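Local coordinates for protein manganese-dependent ADP-ribose/CDP-alcohol diphosphatase (Danio rerio, PDB 2NXF) that probably hydrolyses ADP-ribose and CDP-alcohols such as CDP-choline at a dinuclear metal centre, at residues G9-V14 with L45-E50; H92-H97 with F102-L107; I170-N175 with Q179-P184; L229-C234 with S250-H255. All blocks are in the same frame, centred on the assembly; numbering follows the deposited sequence.

Overall arrangement
Interactions 1 and 2 both reach the dinuclear metal centre. Residues 9-14 hold Asp-13 on one zinc, and residues 92-97 carry Asn-96 on the other. One water binds both metals and so belongs to both contacts. The centres of interactions 1 and 2 are about 21 Å apart, their nearest atoms about 6 Å. Interaction 4 starts just after the zinc ligand His-228, with the side chain of Val-231 about 10 Å from that of His-228. It lies on the other side of the chain's centre from interaction 2. Interaction 3 is peripheral, about 35 Å from interaction 1 centre to centre, yet the side chain of Leu-171 is about 11 Å from that of Asn-96.

Interaction 1: residues G9-V14 with L45-E50; sequences GLIADV and LQWRRE. With ZN (zinc ion), chain B.
Trp-47 NE1 gives its hydrogen to the backbone O of Ala-297 in strand 295-301. This bond helps set the rotation of the ring. Trp-47 CG lies anti to the carbonyl carbon (chi1 -70°), which carries the ring to the strand. Gly-9 CA sits over the five-membered ring of Trp-47, 3.7 Å from its centroid and 27° off the normal, a CH-pi contact. A CB on Gly-9 would clash with Trp-47 CE2. At the far rim the ring meets the strand edge-on: Trp-47 CZ2 is 3.5 Å from Leu-10 O, and Trp-47 CH2 is 3.8 Å from Ile-11 CB. Putting an alanine in place of Trp-47 would probably leave Gly-9 CA and the Ile-11 side chain without the indole against them, and Ala-297 O without the indole N-H. Beyond the strand, Asp-13 OD1 binds a zinc ion at 2.1 Å, alongside Gln-15, Asp-60 and His-267. The contact itself is apolar packing of helix 35-49 on strand 6-11, with its one polar ring atom satisfied by the neighbouring strand.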
loop_
_atom_site.group_PDB
_atom_site.type_symbol
_atom_site.label_atom_id
_atom_site.label_comp_id
_atom_site.label_asym_id
_atom_site.label_seq_id
_atom_site.Cartn_x
_atom_site.Cartn_y
_atom_site.Cartn_z
ATOM N N GLY A 9 11.475 7.757 3.065
ATOM C CA GLY A 9 10.691 7.238 4.204
ATOM C C GLY A 9 9.587 6.282 3.761
ATOM O O GLY A 9 9.091 6.382 2.647
ATOM N N LEU A 10 9.192 5.361 4.645
ATOM C CA LEU A 10 8.089 4.410 4.395
ATOM C C LEU A 10 7.204 4.300 5.621
ATOM O O LEU A 10 7.712 4.193 6.736
ATOM C CB LEU A 10 8.653 3.002 4.152
ATOM C CG LEU A 10 9.376 2.783 2.846
ATOM C CD1 LEU A 10 10.230 1.512 2.926
ATOM C CD2 LEU A 10 8.341 2.694 1.717
ATOM N N ILE A 11 5.886 4.270 5.407
ATOM C CA ILE A 11 4.960 4.120 6.541
ATOM C C ILE A 11 3.657 3.537 5.985
ATOM O O ILE A 11 3.348 3.738 4.809
ATOM C CB ILE A 11 4.731 5.467 7.270
ATOM C CG1 ILE A 11 4.195 5.252 8.701
ATOM C CG2 ILE A 11 3.870 6.428 6.418
ATOM C CD1 ILE A 11 4.320 6.517 9.607
ATOM N N ALA A 12 2.935 2.785 6.815
ATOM C CA ALA A 12 1.691 2.144 6.359
ATOM C C ALA A 12 0.583 2.294 7.389
ATOM O O ALA A 12 0.836 2.230 8.596
ATOM C CB ALA A 12 1.933 0.656 6.099
ATOM N N ASP A 13 -0.634 2.478 6.886
ATOM C CA ASP A 13 -1.868 2.251 7.687
ATOM C C ASP A 13 -1.897 3.140 8.928
ATOM O O ASP A 13 -2.120 2.658 10.055
ATOM C CB ASP A 13 -2.045 0.756 8.041
ATOM C CG ASP A 13 -2.292 -0.104 6.794
ATOM O OD1 ASP A 13 -3.450 -0.347 6.474
ATOM O OD2 ASP A 13 -1.325 -0.454 6.095
ATOM N N VAL A 14 -1.664 4.435 8.714
ATOM C CA VAL A 14 -1.799 5.433 9.797
ATOM C C VAL A 14 -3.241 5.364 10.353
ATOM O O VAL A 14 -3.459 5.234 11.562
ATOM C CB VAL A 14 -1.445 6.856 9.298
ATOM C CG1 VAL A 14 -1.705 7.909 10.399
ATOM C CG2 VAL A 14 0.019 6.929 8.818
ATOM N N LEU A 45 9.511 13.909 11.947
ATOM C CA LEU A 45 10.680 14.485 12.616
ATOM C C LEU A 45 11.966 13.717 12.276
ATOM O O LEU A 45 12.991 14.326 11.935
ATOM C CB LEU A 45 10.441 14.505 14.129
ATOM C CG LEU A 45 11.480 15.139 15.032
ATOM C CD1 LEU A 45 11.855 16.524 14.535
ATOM C CD2 LEU A 45 10.916 15.221 16.459
ATOM N N GLN A 46 11.902 12.386 12.348
ATOM C CA GLN A 46 13.062 11.540 12.046
ATOM C C GLN A 46 13.483 11.636 10.571
ATOM O O GLN A 46 14.673 11.791 10.282
ATOM C CB GLN A 46 12.832 10.087 12.492
ATOM C CG GLN A 46 12.620 9.966 14.011
ATOM C CD GLN A 46 12.818 8.545 14.551
ATOM O OE1 GLN A 46 13.776 7.843 14.180
ATOM N NE2 GLN A 46 11.922 8.123 15.451
ATOM N N TRP A 47 12.514 11.619 9.660
ATOM C CA TRP A 47 12.799 11.720 8.218
ATOM C C TRP A 47 13.418 13.065 7.869
ATOM O O TRP A 47 14.260 13.152 6.974
ATOM C CB TRP A 47 11.529 11.530 7.401
ATOM C CG TRP A 47 10.991 10.128 7.427
ATOM C CD1 TRP A 47 11.705 8.966 7.534
ATOM C CD2 TRP A 47 9.612 9.751 7.312
ATOM N NE1 TRP A 47 10.842 7.879 7.499
ATOM C CE2 TRP A 47 9.556 8.343 7.360
ATOM C CE3 TRP A 47 8.410 10.476 7.193
ATOM C CZ2 TRP A 47 8.342 7.639 7.270
ATOM C CZ3 TRP A 47 7.193 9.763 7.098
ATOM C CH2 TRP A 47 7.181 8.368 7.147
ATOM N N ARG A 48 13.004 14.114 8.578
ATOM C CA ARG A 48 13.598 15.437 8.387
ATOM C C ARG A 48 15.075 15.428 8.759
ATOM O O ARG A 48 15.910 15.940 8.011
ATOM C CB ARG A 48 12.849 16.500 9.201
ATOM C CG ARG A 48 11.497 16.876 8.611
ATOM C CD ARG A 48 10.751 17.897 9.488
ATOM N NE ARG A 48 11.503 19.130 9.726
ATOM C CZ ARG A 48 11.717 20.087 8.821
ATOM N NH1 ARG A 48 11.244 19.979 7.582
ATOM N NH2 ARG A 48 12.407 21.167 9.160
ATOM N N ARG A 49 15.403 14.829 9.904
ATOM C CA ARG A 49 16.807 14.745 10.357
ATOM C C ARG A 49 17.675 13.980 9.359
ATOM O O ARG A 49 18.850 14.312 9.122
ATOM C CB ARG A 49 16.888 14.043 11.715
ATOM C CG ARG A 49 16.536 14.893 12.918
ATOM C CD ARG A 49 16.904 14.125 14.190
ATOM N NE ARG A 49 16.219 14.659 15.367
ATOM C CZ ARG A 49 15.127 14.129 15.917
ATOM N NH1 ARG A 49 14.579 13.022 15.426
ATOM N NH2 ARG A 49 14.584 14.706 16.981
ATOM N N GLU A 50 17.068 12.954 8.777
ATOM C CA GLU A 50 17.713 12.074 7.807
ATOM C C GLU A 50 17.890 12.741 6.434
ATOM O O GLU A 50 18.570 12.189 5.568
ATOM C CB GLU A 50 16.873 10.779 7.665
ATOM C CG GLU A 50 17.085 9.860 8.879
ATOM C CD GLU A 50 16.139 8.666 8.949
ATOM O OE1 GLU A 50 15.091 8.670 8.297
ATOM O OE2 GLU A 50 16.435 7.742 9.738
HETATM ZN ZN ZN B . -5.314 -0.687 7.296
HETATM O O HOH W 1 -5.430 -2.502 6.162
#

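Interaction 2: residues H92-H97 with F102-L107; sequences HVWGNH and FSRPSL. With ZN (zinc ion), chain C; PO4 (phosphate ion), chain F.
Trp-94 and Leu-107 meet because each turns its CG anti to the carbonyl carbon, at chi1 -58° and -75°. This brings one face of the indole against helix 104-108 at Leu-107. Leu-107 CB stands over that face, 3.6 Å from the centroid of the six-membered ring of Trp-94, in a CH-pi contact. Leu-107 CD1 reaches Trp-94 CE3 at 3.9 Å, and the two side chains run past each other in opposite directions. Arg-104 comes to the rim, with NH2 4.3 Å from Trp-94 CZ3. Its guanidinium is held elsewhere, by a salt bridge to Asp-148 and by Gly-156 O. Trp-94 NE1 is hydrogen-bonded to Leu-112. A serine in place of Trp-94 would probably open a gap beside Leu-107 and leave Leu-112 without its indole partner. Directly after the tryptophan comes Gly-95, the N-cap of helix 96-101. Asn-96 OD1 then binds a zinc at 2.1 Å. Asn-96 ND2 donates at 2.7 Å to O4 of a bound phosphate, probably from the crystallisation liquor. His-97 NE2 adds a nearly straight bond (170°) to phosphate O2 at 2.8 Å, the oxygen lying at the ring edge. His-228, His-265 and Asp-60 complete the protein ligands of this zinc. Gly-Asn-His-Glu at a helix start, with its asparagine on a metal, is a signature motif of calcineurin-like metallophosphoesterases.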
loop_
_atom_site.group_PDB
_atom_site.type_symbol
_atom_site.label_atom_id
_atom_site.label_comp_id
_atom_site.label_asym_id
_atom_site.label_seq_id
_atom_site.Cartn_x
_atom_site.Cartn_y
_atom_site.Cartn_z
ATOM N N HIS A 92 1.440 8.810 -2.352
ATOM C CA HIS A 92 0.303 8.246 -1.636
ATOM C C HIS A 92 -0.268 7.069 -2.411
ATOM O O HIS A 92 -0.684 7.229 -3.567
ATOM C CB HIS A 92 -0.807 9.297 -1.476
ATOM C CG HIS A 92 -0.352 10.548 -0.792
ATOM N ND1 HIS A 92 -0.122 10.618 0.563
ATOM C CD2 HIS A 92 -0.091 11.780 -1.287
ATOM C CE1 HIS A 92 0.271 11.845 0.874
ATOM N NE2 HIS A 92 0.309 12.566 -0.231
ATOM N N VAL A 93 -0.288 5.911 -1.756
ATOM C CA VAL A 93 -0.954 4.713 -2.257
ATOM C C VAL A 93 -2.387 4.736 -1.737
ATOM O O VAL A 93 -2.604 5.068 -0.573
ATOM C CB VAL A 93 -0.183 3.448 -1.753
ATOM C CG1 VAL A 93 -0.928 2.165 -2.130
ATOM C CG2 VAL A 93 1.215 3.427 -2.319
ATOM N N TRP A 94 -3.360 4.401 -2.586
ATOM C CA TRP A 94 -4.764 4.342 -2.128
ATOM C C TRP A 94 -5.134 2.929 -1.670
ATOM O O TRP A 94 -4.961 1.947 -2.413
ATOM C CB TRP A 94 -5.763 4.835 -3.180
ATOM C CG TRP A 94 -5.530 6.239 -3.636
ATOM C CD1 TRP A 94 -4.705 7.177 -3.066
ATOM C CD2 TRP A 94 -6.162 6.877 -4.745
ATOM N NE1 TRP A 94 -4.767 8.350 -3.783
ATOM C CE2 TRP A 94 -5.639 8.195 -4.826
ATOM C CE3 TRP A 94 -7.096 6.455 -5.699
ATOM C CZ2 TRP A 94 -6.031 9.102 -5.825
ATOM C CZ3 TRP A 94 -7.488 7.357 -6.699
ATOM C CH2 TRP A 94 -6.953 8.667 -6.748
ATOM N N GLY A 95 -5.603 2.846 -0.428
ATOM C CA GLY A 95 -6.087 1.578 0.129
ATOM C C GLY A 95 -7.584 1.582 0.414
ATOM O O GLY A 95 -8.318 2.533 0.078
ATOM N N ASN A 96 -8.063 0.503 1.026
ATOM C CA ASN A 96 -9.509 0.384 1.273
ATOM C C ASN A 96 -10.118 1.542 2.058
ATOM O O ASN A 96 -11.207 1.985 1.720
ATOM C CB ASN A 96 -9.937 -0.991 1.828
ATOM C CG ASN A 96 -9.147 -1.423 3.054
ATOM O OD1 ASN A 96 -7.918 -1.360 3.066
ATOM N ND2 ASN A 96 -9.862 -1.878 4.084
ATOM N N HIS A 97 -9.407 2.062 3.059
ATOM C CA HIS A 97 -9.968 3.158 3.870
ATOM C C HIS A 97 -10.079 4.475 3.120
ATOM O O HIS A 97 -10.972 5.285 3.395
ATOM C CB HIS A 97 -9.231 3.272 5.205
ATOM C CG HIS A 97 -9.613 2.178 6.147
ATOM N ND1 HIS A 97 -10.554 2.350 7.137
ATOM C CD2 HIS A 97 -9.246 0.875 6.196
ATOM C CE1 HIS A 97 -10.720 1.210 7.785
ATOM N NE2 HIS A 97 -9.947 0.296 7.229
ATOM N N PHE A 102 -13.817 8.354 0.454
ATOM C CA PHE A 102 -13.883 9.200 -0.747
ATOM C C PHE A 102 -14.138 8.396 -2.007
ATOM O O PHE A 102 -13.673 7.251 -2.143
ATOM C CB PHE A 102 -12.556 9.963 -0.944
ATOM C CG PHE A 102 -12.103 10.743 0.266
ATOM C CD1 PHE A 102 -12.828 11.844 0.715
ATOM C CD2 PHE A 102 -10.929 10.386 0.931
ATOM C CE1 PHE A 102 -12.405 12.577 1.854
ATOM C CE2 PHE A 102 -10.491 11.103 2.066
ATOM C CZ PHE A 102 -11.223 12.205 2.511
ATOM N N SER A 103 -14.833 9.022 -2.953
ATOM C CA SER A 103 -14.975 8.475 -4.308
ATOM C C SER A 103 -13.663 8.665 -5.068
ATOM O O SER A 103 -12.794 9.426 -4.621
ATOM C CB SER A 103 -16.097 9.211 -5.036
ATOM O OG SER A 103 -15.710 10.563 -5.281
ATOM N N ARG A 104 -13.502 7.991 -6.212
ATOM C CA ARG A 104 -12.299 8.212 -7.045
ATOM C C ARG A 104 -12.167 9.650 -7.546
ATOM O O ARG A 104 -11.074 10.210 -7.475
ATOM C CB ARG A 104 -12.204 7.233 -8.227
ATOM C CG ARG A 104 -11.444 5.992 -7.911
ATOM C CD ARG A 104 -11.595 4.937 -8.987
ATOM N NE ARG A 104 -11.107 3.667 -8.458
ATOM C CZ ARG A 104 -9.834 3.280 -8.462
ATOM N NH1 ARG A 104 -9.506 2.096 -7.963
ATOM N NH2 ARG A 104 -8.884 4.052 -8.984
ATOM N N PRO A 105 -13.261 10.252 -8.068
ATOM C CA PRO A 105 -13.130 11.658 -8.471
ATOM C C PRO A 105 -12.689 12.566 -7.317
ATOM O O PRO A 105 -11.863 13.468 -7.532
ATOM C CB PRO A 105 -14.546 12.020 -8.928
ATOM C CG PRO A 105 -15.122 10.738 -9.390
ATOM C CD PRO A 105 -14.609 9.736 -8.385
ATOM N N SER A 106 -13.223 12.327 -6.115
ATOM C CA SER A 106 -12.774 13.048 -4.921
ATOM C C SER A 106 -11.301 12.818 -4.628
ATOM O O SER A 106 -10.551 13.757 -4.355
ATOM C CB SER A 106 -13.619 12.683 -3.700
ATOM O OG SER A 106 -14.937 13.212 -3.886
ATOM N N LEU A 107 -10.881 11.564 -4.671
ATOM C CA LEU A 107 -9.482 11.251 -4.434
ATOM C C LEU A 107 -8.585 11.904 -5.498
ATOM O O LEU A 107 -7.533 12.462 -5.167
ATOM C CB LEU A 107 -9.279 9.735 -4.388
ATOM C CG LEU A 107 -9.788 9.099 -3.094
ATOM C CD1 LEU A 107 -9.992 7.611 -3.312
ATOM C CD2 LEU A 107 -8.793 9.371 -1.956
HETATM ZN ZN ZN C . -6.227 -1.782 4.299
HETATM P P PO4 F . -8.053 -2.571 7.435
HETATM O O1 PO4 F . -7.513 -3.904 7.902
HETATM O O2 PO4 F . -9.453 -2.377 7.984
HETATM O O3 PO4 F . -7.261 -1.406 7.999
HETATM O O4 PO4 F . -8.025 -2.474 5.940
HETATM O O HOH W 1 -5.430 -2.502 6.162
#

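Interaction 3: residues I170-N175 with Q179-P184; sequences ILTQHN and QDLNLP
Leu-181 packs its two methyl groups against the last turn of helix 162-174, and this is the tight part of the contact. Leu-181 CD1 touches Leu-171 CD2 and Thr-172 CG2, each at 3.9 Å. Leu-181 CD2 lies 3.5 Å from Asn-175 O and 3.7 Å from Asn-175 CG. Asn-175 is buried, the first residue to leave the helix. With CG anti to the backbone N (chi1 -170°), its amide extends to the returning loop. Asn-175 ND2 donates to Leu-183 O at 2.9 Å, with the oxygen 19° out of the amide plane. The same ND2 also serves Phe-194 O, and OD1 accepts from the backbone N of Asn-177. The amide is therefore held at both ends and cannot flip without losing bonds. The other side is looser, and Leu-183 and Pro-184 are partly exposed to solvent. Leu-183 turns its side chain off toward Tyr-25, and Asn-175 ND2 comes only to 4.3 Å from Pro-184 CA. Asp-180 OD1 takes the backbone N of Asn-182 at 3.1 Å, from above the carboxylate plane. Leu-183 N bonds Asp-180 O. The loop thus comes back to the helix end through an Asx turn set within a type I beta turn, residues 180-183.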
loop_
_atom_site.group_PDB
_atom_site.type_symbol
_atom_site.label_atom_id
_atom_site.label_comp_id
_atom_site.label_asym_id
_atom_site.label_seq_id
_atom_site.Cartn_x
_atom_site.Cartn_y
_atom_site.Cartn_z
ATOM N N ILE A 170 -16.700 -11.442 -9.722
ATOM C CA ILE A 170 -15.518 -12.157 -9.215
ATOM C C ILE A 170 -15.672 -12.415 -7.711
ATOM O O ILE A 170 -15.542 -13.551 -7.253
ATOM C CB ILE A 170 -14.201 -11.366 -9.453
ATOM C CG1 ILE A 170 -13.896 -11.201 -10.952
ATOM C CG2 ILE A 170 -13.010 -12.000 -8.660
ATOM C CD1 ILE A 170 -12.775 -10.136 -11.215
ATOM N N LEU A 171 -15.980 -11.364 -6.960
ATOM C CA LEU A 171 -16.117 -11.477 -5.506
ATOM C C LEU A 171 -17.207 -12.477 -5.103
ATOM O O LEU A 171 -16.982 -13.335 -4.238
ATOM C CB LEU A 171 -16.427 -10.118 -4.885
ATOM C CG LEU A 171 -16.698 -10.050 -3.369
ATOM C CD1 LEU A 171 -15.541 -10.686 -2.584
ATOM C CD2 LEU A 171 -16.909 -8.579 -2.972
ATOM N N THR A 172 -18.385 -12.363 -5.712
ATOM C CA THR A 172 -19.515 -13.207 -5.300
ATOM C C THR A 172 -19.440 -14.628 -5.876
ATOM O O THR A 172 -20.113 -15.541 -5.385
ATOM C CB THR A 172 -20.885 -12.544 -5.571
ATOM O OG1 THR A 172 -21.040 -12.293 -6.980
ATOM C CG2 THR A 172 -21.011 -11.231 -4.770
ATOM N N GLN A 173 -18.612 -14.829 -6.901
ATOM C CA GLN A 173 -18.316 -16.195 -7.353
ATOM C C GLN A 173 -17.538 -16.972 -6.283
ATOM O O GLN A 173 -17.687 -18.189 -6.153
ATOM C CB GLN A 173 -17.544 -16.192 -8.678
ATOM C CG GLN A 173 -17.366 -17.573 -9.331
ATOM C CD GLN A 173 -18.669 -18.343 -9.502
ATOM O OE1 GLN A 173 -19.726 -17.767 -9.800
ATOM N NE2 GLN A 173 -18.602 -19.663 -9.319
ATOM N N HIS A 174 -16.723 -16.257 -5.512
ATOM C CA HIS A 174 -15.898 -16.879 -4.488
ATOM C C HIS A 174 -16.479 -16.765 -3.084
ATOM O O HIS A 174 -16.176 -17.594 -2.212
ATOM C CB HIS A 174 -14.502 -16.257 -4.513
ATOM C CG HIS A 174 -13.711 -16.604 -5.738
ATOM N ND1 HIS A 174 -12.958 -17.756 -5.833
ATOM C CD2 HIS A 174 -13.561 -15.957 -6.918
ATOM C CE1 HIS A 174 -12.379 -17.804 -7.020
ATOM N NE2 HIS A 174 -12.723 -16.722 -7.697
ATOM N N ASN A 175 -17.314 -15.750 -2.868
ATOM C CA ASN A 175 -17.855 -15.457 -1.546
ATOM C C ASN A 175 -19.370 -15.327 -1.580
ATOM O O ASN A 175 -19.914 -14.391 -2.161
ATOM C CB ASN A 175 -17.205 -14.177 -0.995
ATOM C CG ASN A 175 -17.530 -13.927 0.473
ATOM O OD1 ASN A 175 -18.462 -14.523 1.034
ATOM N ND2 ASN A 175 -16.769 -13.033 1.095
ATOM N N GLN A 179 -24.823 -11.061 2.491
ATOM C CA GLN A 179 -25.288 -10.186 3.564
ATOM C C GLN A 179 -24.140 -9.408 4.223
ATOM O O GLN A 179 -24.365 -8.354 4.821
ATOM C CB GLN A 179 -26.094 -10.982 4.599
ATOM C CG GLN A 179 -25.285 -11.803 5.624
ATOM C CD GLN A 179 -24.418 -12.915 5.021
ATOM O OE1 GLN A 179 -24.733 -13.472 3.964
ATOM N NE2 GLN A 179 -23.328 -13.250 5.712
ATOM N N ASP A 180 -22.916 -9.929 4.115
ATOM C CA ASP A 180 -21.729 -9.230 4.606
ATOM C C ASP A 180 -20.487 -9.782 3.935
ATOM O O ASP A 180 -19.860 -10.727 4.425
ATOM C CB ASP A 180 -21.595 -9.329 6.131
ATOM C CG ASP A 180 -20.409 -8.521 6.671
ATOM O OD1 ASP A 180 -19.705 -7.833 5.891
ATOM O OD2 ASP A 180 -20.184 -8.577 7.898
ATOM N N LEU A 181 -20.121 -9.165 2.817
ATOM C CA LEU A 181 -18.990 -9.637 2.027
ATOM C C LEU A 181 -17.605 -9.336 2.643
ATOM O O LEU A 181 -16.574 -9.684 2.059
ATOM C CB LEU A 181 -19.109 -9.146 0.568
ATOM C CG LEU A 181 -20.207 -9.846 -0.250
ATOM C CD1 LEU A 181 -20.537 -9.068 -1.527
ATOM C CD2 LEU A 181 -19.848 -11.286 -0.584
ATOM N N ASN A 182 -17.579 -8.699 3.818
ATOM C CA ASN A 182 -16.323 -8.559 4.578
ATOM C C ASN A 182 -15.975 -9.851 5.326
ATOM O O ASN A 182 -14.852 -10.006 5.818
ATOM C CB ASN A 182 -16.392 -7.394 5.578
ATOM C CG ASN A 182 -16.366 -6.039 4.893
ATOM O OD1 ASN A 182 -15.543 -5.784 4.018
ATOM N ND2 ASN A 182 -17.310 -5.171 5.274
ATOM N N LEU A 183 -16.938 -10.761 5.423
ATOM C CA LEU A 183 -16.689 -12.059 6.060
ATOM C C LEU A 183 -16.135 -13.031 5.019
ATOM O O LEU A 183 -16.764 -13.233 3.975
ATOM C CB LEU A 183 -17.964 -12.635 6.691
ATOM C CG LEU A 183 -18.630 -11.797 7.787
ATOM C CD1 LEU A 183 -19.921 -12.452 8.254
ATOM C CD2 LEU A 183 -17.661 -11.575 8.964
ATOM N N PRO A 184 -14.975 -13.651 5.307
ATOM C CA PRO A 184 -14.358 -14.500 4.286
ATOM C C PRO A 184 -15.185 -15.761 4.056
ATOM O O PRO A 184 -15.940 -16.169 4.950
ATOM C CB PRO A 184 -12.995 -14.839 4.887
ATOM C CG PRO A 184 -13.195 -14.750 6.352
ATOM C CD PRO A 184 -14.176 -13.617 6.545
#

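Interaction 4: residues L229-C234 with S250-H255; sequences LPVHPC and SVLRSH
Val-231 and Leu-252 join the loop and helix of a beta-alpha-beta crossover, in which strand 222-227 leads through helix 245-253 to the parallel neighbouring strand 258-263. The apolar contact is light: Val-231 CG2 is 4.3 Å from Leu-252 CD1. Both side chains also rest on Phe-261 of strand 258-263, which puts the pair at the helix-sheet interface.

The polar contact lies nearer the surface. Arg-253 is extended from CG to NE and brings NH2 to 3.7 Å from His-232 NE2. The imidazole and guanidinium planes stand 86° apart, with NE2 near the guanidinium edge. The two nitrogens do not bond each other. Both turn to Asp-274 OD1, by a hydrogen bond from the histidine and a salt bridge from the arginine, and this shared carboxylate would probably offset the positive charge of the arginine. Arg-253 NH1 has Glu-246 as a second acidic partner.

Covalent and local bonds hold the loop end. Cys-234 forms a disulfide with Cys-272. His-232 swings its ring away from its own N (chi1 -159°), and the ND1 edge is turned to the backbone two residues on. There Cys-234 N donates to His-232 ND1 at 3.1 Å, in the ring plane and nearly straight at 168°.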
loop_
_atom_site.group_PDB
_atom_site.type_symbol
_atom_site.label_atom_id
_atom_site.label_comp_id
_atom_site.label_asym_id
_atom_site.label_seq_id
_atom_site.Cartn_x
_atom_site.Cartn_y
_atom_site.Cartn_z
ATOM N N LEU A 229 -2.136 -3.633 -1.141
ATOM C CA LEU A 229 -2.291 -5.060 -0.861
ATOM C C LEU A 229 -1.056 -5.881 -1.197
ATOM O O LEU A 229 -0.456 -5.721 -2.277
ATOM C CB LEU A 229 -3.462 -5.652 -1.679
ATOM C CG LEU A 229 -4.854 -5.078 -1.375
ATOM C CD1 LEU A 229 -5.915 -5.752 -2.282
ATOM C CD2 LEU A 229 -5.200 -5.225 0.076
ATOM N N PRO A 230 -0.688 -6.799 -0.290
ATOM C CA PRO A 230 0.379 -7.770 -0.581
ATOM C C PRO A 230 -0.081 -8.808 -1.610
ATOM O O PRO A 230 -1.293 -9.023 -1.796
ATOM C CB PRO A 230 0.626 -8.442 0.777
ATOM C CG PRO A 230 -0.668 -8.311 1.514
ATOM C CD PRO A 230 -1.218 -6.958 1.077
ATOM N N VAL A 231 0.892 -9.437 -2.268
ATOM C CA VAL A 231 0.579 -10.465 -3.270
ATOM C C VAL A 231 1.268 -11.808 -3.023
ATOM O O VAL A 231 0.902 -12.808 -3.639
ATOM C CB VAL A 231 0.863 -9.985 -4.720
ATOM C CG1 VAL A 231 -0.001 -8.744 -5.089
ATOM C CG2 VAL A 231 2.384 -9.704 -4.917
ATOM N N HIS A 232 2.246 -11.863 -2.117
ATOM C CA HIS A 232 2.928 -13.151 -1.882
ATOM C C HIS A 232 2.424 -13.783 -0.584
ATOM O O HIS A 232 2.515 -13.171 0.473
ATOM C CB HIS A 232 4.450 -12.980 -1.842
ATOM C CG HIS A 232 5.190 -14.253 -2.117
ATOM N ND1 HIS A 232 4.971 -15.411 -1.397
ATOM C CD2 HIS A 232 6.130 -14.554 -3.043
ATOM C CE1 HIS A 232 5.748 -16.371 -1.873
ATOM N NE2 HIS A 232 6.461 -15.878 -2.873
ATOM N N PRO A 233 1.877 -15.016 -0.666
ATOM C CA PRO A 233 1.373 -15.676 0.535
ATOM C C PRO A 233 2.373 -15.823 1.697
ATOM O O PRO A 233 1.942 -15.985 2.843
ATOM C CB PRO A 233 0.945 -17.067 0.025
ATOM C CG PRO A 233 0.680 -16.876 -1.403
ATOM C CD PRO A 233 1.659 -15.838 -1.876
ATOM N N CYS A 234 3.682 -15.795 1.408
ATOM C CA CYS A 234 4.708 -15.868 2.474
ATOM C C CYS A 234 4.860 -14.560 3.239
ATOM O O CYS A 234 5.467 -14.534 4.314
ATOM C CB CYS A 234 6.091 -16.298 1.949
ATOM S SG CYS A 234 6.746 -15.421 0.494
ATOM N N SER A 250 3.089 -13.850 -11.224
ATOM C CA SER A 250 3.511 -14.334 -12.535
ATOM C C SER A 250 4.254 -13.260 -13.323
ATOM O O SER A 250 5.253 -13.558 -13.988
ATOM C CB SER A 250 2.306 -14.834 -13.329
ATOM O OG SER A 250 1.853 -16.066 -12.806
ATOM N N VAL A 251 3.758 -12.018 -13.248
ATOM C CA VAL A 251 4.427 -10.876 -13.887
ATOM C C VAL A 251 5.793 -10.609 -13.227
ATOM O O VAL A 251 6.811 -10.548 -13.924
ATOM C CB VAL A 251 3.552 -9.598 -13.866
ATOM C CG1 VAL A 251 4.346 -8.374 -14.365
ATOM C CG2 VAL A 251 2.302 -9.809 -14.732
ATOM N N LEU A 252 5.821 -10.526 -11.902
ATOM C CA LEU A 252 7.067 -10.203 -11.192
ATOM C C LEU A 252 8.161 -11.217 -11.473
ATOM O O LEU A 252 9.327 -10.843 -11.663
ATOM C CB LEU A 252 6.834 -10.124 -9.689
ATOM C CG LEU A 252 5.772 -9.134 -9.209
ATOM C CD1 LEU A 252 5.673 -9.198 -7.682
ATOM C CD2 LEU A 252 6.059 -7.707 -9.718
ATOM N N ARG A 253 7.782 -12.496 -11.496
ATOM C CA ARG A 253 8.746 -13.593 -11.688
ATOM C C ARG A 253 9.377 -13.617 -13.087
ATOM O O ARG A 253 10.409 -14.263 -13.297
ATOM C CB ARG A 253 8.094 -14.936 -11.366
ATOM C CG ARG A 253 7.780 -15.072 -9.876
ATOM C CD ARG A 253 6.917 -16.284 -9.576
ATOM N NE ARG A 253 6.772 -16.473 -8.130
ATOM C CZ ARG A 253 5.748 -17.098 -7.552
ATOM N NH1 ARG A 253 4.757 -17.580 -8.293
ATOM N NH2 ARG A 253 5.716 -17.237 -6.233
ATOM N N SER A 254 8.746 -12.906 -14.024
ATOM C CA SER A 254 9.217 -12.765 -15.403
ATOM C C SER A 254 10.316 -11.719 -15.579
ATOM O O SER A 254 10.884 -11.600 -16.669
ATOM C CB SER A 254 8.032 -12.364 -16.292
ATOM O OG SER A 254 7.141 -13.463 -16.415
ATOM N N HIS A 255 10.601 -10.949 -14.527
ATOM C CA HIS A 255 11.463 -9.777 -14.667
ATOM C C HIS A 255 12.535 -9.661 -13.595
ATOM O O HIS A 255 12.220 -9.457 -12.411
ATOM C CB HIS A 255 10.604 -8.510 -14.669
ATOM C CG HIS A 255 9.639 -8.455 -15.808
ATOM N ND1 HIS A 255 10.030 -8.164 -17.095
ATOM C CD2 HIS A 255 8.300 -8.663 -15.856
ATOM C CE1 HIS A 255 8.974 -8.203 -17.893
ATOM N NE2 HIS A 255 7.911 -8.489 -17.161
#